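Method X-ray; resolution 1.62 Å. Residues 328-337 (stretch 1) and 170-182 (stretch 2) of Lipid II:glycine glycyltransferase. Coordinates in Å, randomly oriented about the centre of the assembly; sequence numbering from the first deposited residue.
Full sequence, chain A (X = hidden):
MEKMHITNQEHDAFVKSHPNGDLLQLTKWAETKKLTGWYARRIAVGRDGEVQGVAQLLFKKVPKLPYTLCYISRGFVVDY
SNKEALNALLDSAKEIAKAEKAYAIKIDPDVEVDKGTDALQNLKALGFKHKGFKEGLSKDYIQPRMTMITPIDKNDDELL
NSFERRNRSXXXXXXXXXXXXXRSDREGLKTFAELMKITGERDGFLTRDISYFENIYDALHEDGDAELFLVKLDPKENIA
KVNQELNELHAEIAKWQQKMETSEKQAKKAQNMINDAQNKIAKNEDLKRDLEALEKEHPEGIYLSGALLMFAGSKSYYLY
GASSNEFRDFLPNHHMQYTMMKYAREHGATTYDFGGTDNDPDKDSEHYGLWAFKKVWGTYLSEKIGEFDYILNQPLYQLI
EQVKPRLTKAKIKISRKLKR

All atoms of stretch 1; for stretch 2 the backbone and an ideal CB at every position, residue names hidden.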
# COMPACT_ATOMS: atom_id res chain seq x y z
N ARG A 328 -5.78 16.44 -14.01
CA ARG A 328 -5.49 15.00 -14.23
C ARG A 328 -4.34 14.79 -15.21
O ARG A 328 -3.63 13.80 -15.12
CB ARG A 328 -6.72 14.24 -14.75
CG ARG A 328 -7.97 14.24 -13.88
CD ARG A 328 -9.19 13.69 -14.64
NE ARG A 328 -9.42 14.44 -15.88
CZ ARG A 328 -10.45 14.29 -16.71
NH1 ARG A 328 -10.52 15.04 -17.81
NH2 ARG A 328 -11.40 13.39 -16.47
N ASP A 329 -4.16 15.72 -16.16
CA ASP A 329 -3.06 15.65 -17.13
C ASP A 329 -1.66 15.76 -16.53
O ASP A 329 -0.68 15.43 -17.19
CB ASP A 329 -3.24 16.72 -18.23
CG ASP A 329 -4.23 16.31 -19.30
OD1 ASP A 329 -5.00 15.34 -19.08
OD2 ASP A 329 -4.24 16.97 -20.37
N PHE A 330 -1.55 16.15 -15.26
CA PHE A 330 -0.28 16.14 -14.59
C PHE A 330 0.06 14.74 -14.08
O PHE A 330 1.13 14.55 -13.56
CB PHE A 330 -0.31 17.12 -13.42
CG PHE A 330 -0.05 18.55 -13.82
CD1 PHE A 330 -1.07 19.32 -14.36
CD2 PHE A 330 1.23 19.09 -13.71
CE1 PHE A 330 -0.82 20.63 -14.76
CE2 PHE A 330 1.48 20.39 -14.11
CZ PHE A 330 0.44 21.16 -14.62
N LEU A 331 -0.85 13.79 -14.24
CA LEU A 331 -0.65 12.38 -13.83
C LEU A 331 -0.14 12.26 -12.40
O LEU A 331 0.84 11.55 -12.13
CB LEU A 331 0.28 11.66 -14.80
CG LEU A 331 -0.21 11.77 -16.27
CD1 LEU A 331 0.95 11.51 -17.21
CD2 LEU A 331 -1.37 10.83 -16.51
N PRO A 332 -0.80 12.94 -11.45
CA PRO A 332 -0.33 12.92 -10.06
C PRO A 332 -0.26 11.53 -9.41
O PRO A 332 0.69 11.29 -8.68
CB PRO A 332 -1.30 13.83 -9.35
CG PRO A 332 -2.56 13.64 -10.10
CD PRO A 332 -2.13 13.57 -11.56
N ASN A 333 -1.23 10.66 -9.68
CA ASN A 333 -1.22 9.28 -9.10
C ASN A 333 -0.01 8.48 -9.56
O ASN A 333 0.57 7.72 -8.80
CB ASN A 333 -2.51 8.53 -9.45
CG ASN A 333 -3.75 9.19 -8.84
OD1 ASN A 333 -4.72 9.49 -9.52
ND2 ASN A 333 -3.71 9.40 -7.55
N HIS A 334 0.42 8.68 -10.81
CA HIS A 334 1.59 7.95 -11.32
C HIS A 334 2.88 8.43 -10.69
O HIS A 334 3.76 7.62 -10.36
CB HIS A 334 1.68 8.13 -12.87
CG HIS A 334 0.52 7.55 -13.60
ND1 HIS A 334 -0.71 8.17 -13.65
CD2 HIS A 334 0.39 6.41 -14.30
CE1 HIS A 334 -1.54 7.43 -14.36
NE2 HIS A 334 -0.89 6.36 -14.76
N HIS A 335 2.97 9.75 -10.47
CA HIS A 335 4.09 10.32 -9.76
C HIS A 335 4.15 9.79 -8.32
O HIS A 335 5.19 9.31 -7.86
CB HIS A 335 3.98 11.86 -9.77
CG HIS A 335 5.26 12.54 -9.46
ND1 HIS A 335 5.37 13.92 -9.32
CD2 HIS A 335 6.49 12.05 -9.22
CE1 HIS A 335 6.61 14.22 -8.99
NE2 HIS A 335 7.31 13.11 -8.94
N MET A 336 2.97 9.84 -7.69
CA MET A 336 2.78 9.33 -6.31
C MET A 336 3.22 7.87 -6.13
O MET A 336 4.06 7.58 -5.23
CB MET A 336 1.32 9.46 -5.87
CG MET A 336 1.16 9.51 -4.36
SD MET A 336 -0.56 9.86 -3.94
CE MET A 336 -1.49 8.54 -4.63
N GLN A 337 2.74 7.01 -7.00
CA GLN A 337 3.07 5.55 -6.90
C GLN A 337 4.56 5.30 -6.98
O GLN A 337 5.14 4.60 -6.14
CB GLN A 337 2.37 4.70 -7.94
CG GLN A 337 0.88 4.54 -7.71
CD GLN A 337 0.56 3.77 -6.43
OE1 GLN A 337 1.41 3.04 -5.89
NE2 GLN A 337 -0.69 3.90 -5.97
N UNK A 170 3.76 6.83 -18.99
CA UNK A 170 2.98 7.76 -18.18
C UNK A 170 3.76 8.19 -16.94
O UNK A 170 3.69 9.34 -16.52
CB UNK A 170 1.65 7.13 -17.77
N UNK A 171 4.51 7.26 -16.34
CA UNK A 171 5.36 7.59 -15.20
C UNK A 171 6.45 8.62 -15.59
O UNK A 171 6.67 9.58 -14.88
CB UNK A 171 6.01 6.32 -14.65
N UNK A 172 7.11 8.40 -16.74
CA UNK A 172 8.14 9.33 -17.18
C UNK A 172 7.54 10.71 -17.39
O UNK A 172 8.15 11.69 -17.04
CB UNK A 172 8.81 8.83 -18.46
N UNK A 173 6.33 10.78 -17.95
CA UNK A 173 5.64 12.07 -18.11
C UNK A 173 5.34 12.69 -16.77
O UNK A 173 5.56 13.86 -16.53
CB UNK A 173 4.34 11.90 -18.90
N UNK A 174 4.86 11.87 -15.84
CA UNK A 174 4.54 12.39 -14.54
C UNK A 174 5.73 13.03 -13.81
O UNK A 174 5.58 14.05 -13.13
CB UNK A 174 3.96 11.26 -13.69
N UNK A 175 6.89 12.43 -13.95
CA UNK A 175 8.13 12.92 -13.33
C UNK A 175 8.52 14.27 -13.91
O UNK A 175 9.15 15.04 -13.22
CB UNK A 175 9.27 11.92 -13.53
N UNK A 176 8.10 14.53 -15.15
CA UNK A 176 8.47 15.78 -15.86
C UNK A 176 7.45 16.91 -15.77
O UNK A 176 7.83 18.07 -15.92
CB UNK A 176 8.71 15.47 -17.34
N UNK A 177 6.17 16.61 -15.58
CA UNK A 177 5.11 17.60 -15.92
C UNK A 177 4.93 18.72 -14.91
O UNK A 177 4.35 19.77 -15.23
CB UNK A 177 3.77 16.88 -16.07
N UNK A 178 5.43 18.56 -13.69
CA UNK A 178 5.49 19.68 -12.74
C UNK A 178 4.75 19.53 -11.42
O UNK A 178 4.37 20.51 -10.83
CB UNK A 178 4.95 20.93 -13.43
N UNK A 179 4.54 18.31 -10.93
CA UNK A 179 4.06 18.15 -9.53
C UNK A 179 5.23 17.78 -8.61
O UNK A 179 6.27 17.36 -9.08
CB UNK A 179 2.97 17.08 -9.45
N UNK A 180 5.03 17.91 -7.29
CA UNK A 180 5.97 17.40 -6.30
C UNK A 180 5.22 16.43 -5.37
O UNK A 180 4.00 16.58 -5.12
CB UNK A 180 6.61 18.54 -5.51
N UNK A 181 5.94 15.42 -4.91
CA UNK A 181 5.37 14.47 -3.92
C UNK A 181 5.94 14.84 -2.57
O UNK A 181 7.16 14.90 -2.41
CB UNK A 181 5.69 13.01 -4.27
N UNK A 182 5.05 15.07 -1.59
CA UNK A 182 5.43 15.38 -0.21
C UNK A 182 5.12 14.18 0.71
O UNK A 182 4.06 13.59 0.57
CB UNK A 182 4.70 16.63 0.28

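Helix 332-337 crosses the helix at 170-177 at 96°, with the axes 8.2 Å apart at closest approach.

At position 170 the bond points toward stretch 1, and the ideal CB lies 3.8 Å from His334 CD2. Methylenes suit the near part, and a long chain could then turn outward. It is Lys170: its CB packs 3.7 Å from His334 CD2, and its end leads away. Position 171 points sideways, its ideal CB 5.0 Å from His334 O; several medium apolar groups would fit. Val171 places CG2 4.3 Å from His334 CB. Position 172, out of reach, is Arg172.

Position 173 points toward Leu331, with the ideal CB 3.8 Å from Leu331 CD1, favouring an apolar residue. Leu173 makes that contact through its CB.

Position 174 is the tightest. Its ideal CB sits 3.5 Å from Leu331 O, 3.7 Å from His335 N and 4.0 Å from His334 CB, leaving little room for further atoms in that direction, so a small residue is indicated. Ala174 fits, its CB 3.8 Å from Leu331 CB.

Position 175 points sideways, its ideal CB 5.1 Å from His335 CD2, and an apolar chain could reach the imidazole. Leu175 does, with CD2 3.7 Å from His335 CD2. Position 176 points away; it is Lys176.

Position 177 points toward stretch 1, its ideal CB 4.1 Å from Phe330 CD2 and 4.8 Å from Asp329 O. That carbonyl invites a long donor. Arg177 supplies two hydrogen bonds to Asp329 O, from NH1 (2.8 Å) and NE (3.1 Å), the acceptor lying near the guanidinium plane.

At position 178 phi/psi of 120/26 would jam a CB against the preceding carbonyl. The backbone angles alone call for glycine, and Gly178 is deposited.

Position 179 points toward His335, its ideal CB 4.0 Å from His335 ND1; a short polar group, Ser or Thr, would suit. Thr179 (chi1 p) hydrogen-bonds through OG1 to His335 ND1 at 2.8 Å, either being a possible donor. Thr179 OG1 also bonds a water (its O 2.6 Å from OG1) that donates to Phe330 O, while CG2 lies 3.9 Å from Phe330 CB.

Position 180 points away; it is Thr180. Position 181 points toward stretch 1, its ideal CB 4.9 Å from His335 NE2, where a branched apolar residue could cover the ring. Val181 puts CG2 3.6 Å from the His335 ring centroid, 4° off the normal, a CH-pi contact. Position 182, out of reach, is Glu182.

Stretch 2 170-182: KVRLALKRGTTVE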
# COMPACT_ATOMS: atom_id res chain seq x y z
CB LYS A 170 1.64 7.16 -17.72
CG LYS A 170 0.61 6.84 -18.79
CD LYS A 170 -0.28 8.00 -19.22
CE LYS A 170 -1.57 7.44 -19.85
NZ LYS A 170 -2.28 8.39 -20.75
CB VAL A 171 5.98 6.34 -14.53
CG1 VAL A 171 7.01 6.73 -13.48
CG2 VAL A 171 4.87 5.47 -13.92
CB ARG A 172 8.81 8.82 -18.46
CG ARG A 172 9.66 7.57 -18.23
CD ARG A 172 10.75 7.40 -19.31
NE ARG A 172 11.37 6.09 -19.17
CZ ARG A 172 10.87 4.97 -19.68
NH1 ARG A 172 9.80 5.00 -20.45
NH2 ARG A 172 11.51 3.81 -19.48
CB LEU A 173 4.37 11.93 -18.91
CG LEU A 173 4.58 11.63 -20.39
CD1 LEU A 173 3.23 11.37 -21.04
CD2 LEU A 173 5.35 12.74 -21.11
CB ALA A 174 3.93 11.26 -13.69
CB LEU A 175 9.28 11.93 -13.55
CG LEU A 175 9.15 10.57 -12.87
CD1 LEU A 175 10.21 9.56 -13.33
CD2 LEU A 175 9.20 10.81 -11.37
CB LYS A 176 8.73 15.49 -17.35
CG LYS A 176 9.93 14.61 -17.64
CD LYS A 176 9.77 13.85 -18.96
CE LYS A 176 9.93 14.76 -20.17
NZ LYS A 176 11.38 14.95 -20.49
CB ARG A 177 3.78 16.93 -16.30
CG ARG A 177 3.93 16.03 -17.53
CD ARG A 177 3.17 16.36 -18.80
NE ARG A 177 1.90 15.64 -18.84
CZ ARG A 177 1.30 15.10 -19.91
NH1 ARG A 177 0.13 14.49 -19.72
NH2 ARG A 177 1.81 15.12 -21.15
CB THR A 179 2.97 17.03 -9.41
OG1 THR A 179 3.43 15.80 -10.00
CG2 THR A 179 1.65 17.46 -10.07
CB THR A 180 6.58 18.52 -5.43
OG1 THR A 180 5.54 19.29 -4.84
CG2 THR A 180 7.43 19.45 -6.29
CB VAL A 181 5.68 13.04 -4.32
CG1 VAL A 181 5.03 12.07 -3.35
CG2 VAL A 181 5.20 12.78 -5.75
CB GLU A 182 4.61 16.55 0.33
CG GLU A 182 4.85 17.89 -0.34
CD GLU A 182 3.91 18.99 0.14
OE1 GLU A 182 2.99 18.74 0.96
OE2 GLU A 182 4.08 20.13 -0.34
O HOH W 1 3.45 15.74 -12.59
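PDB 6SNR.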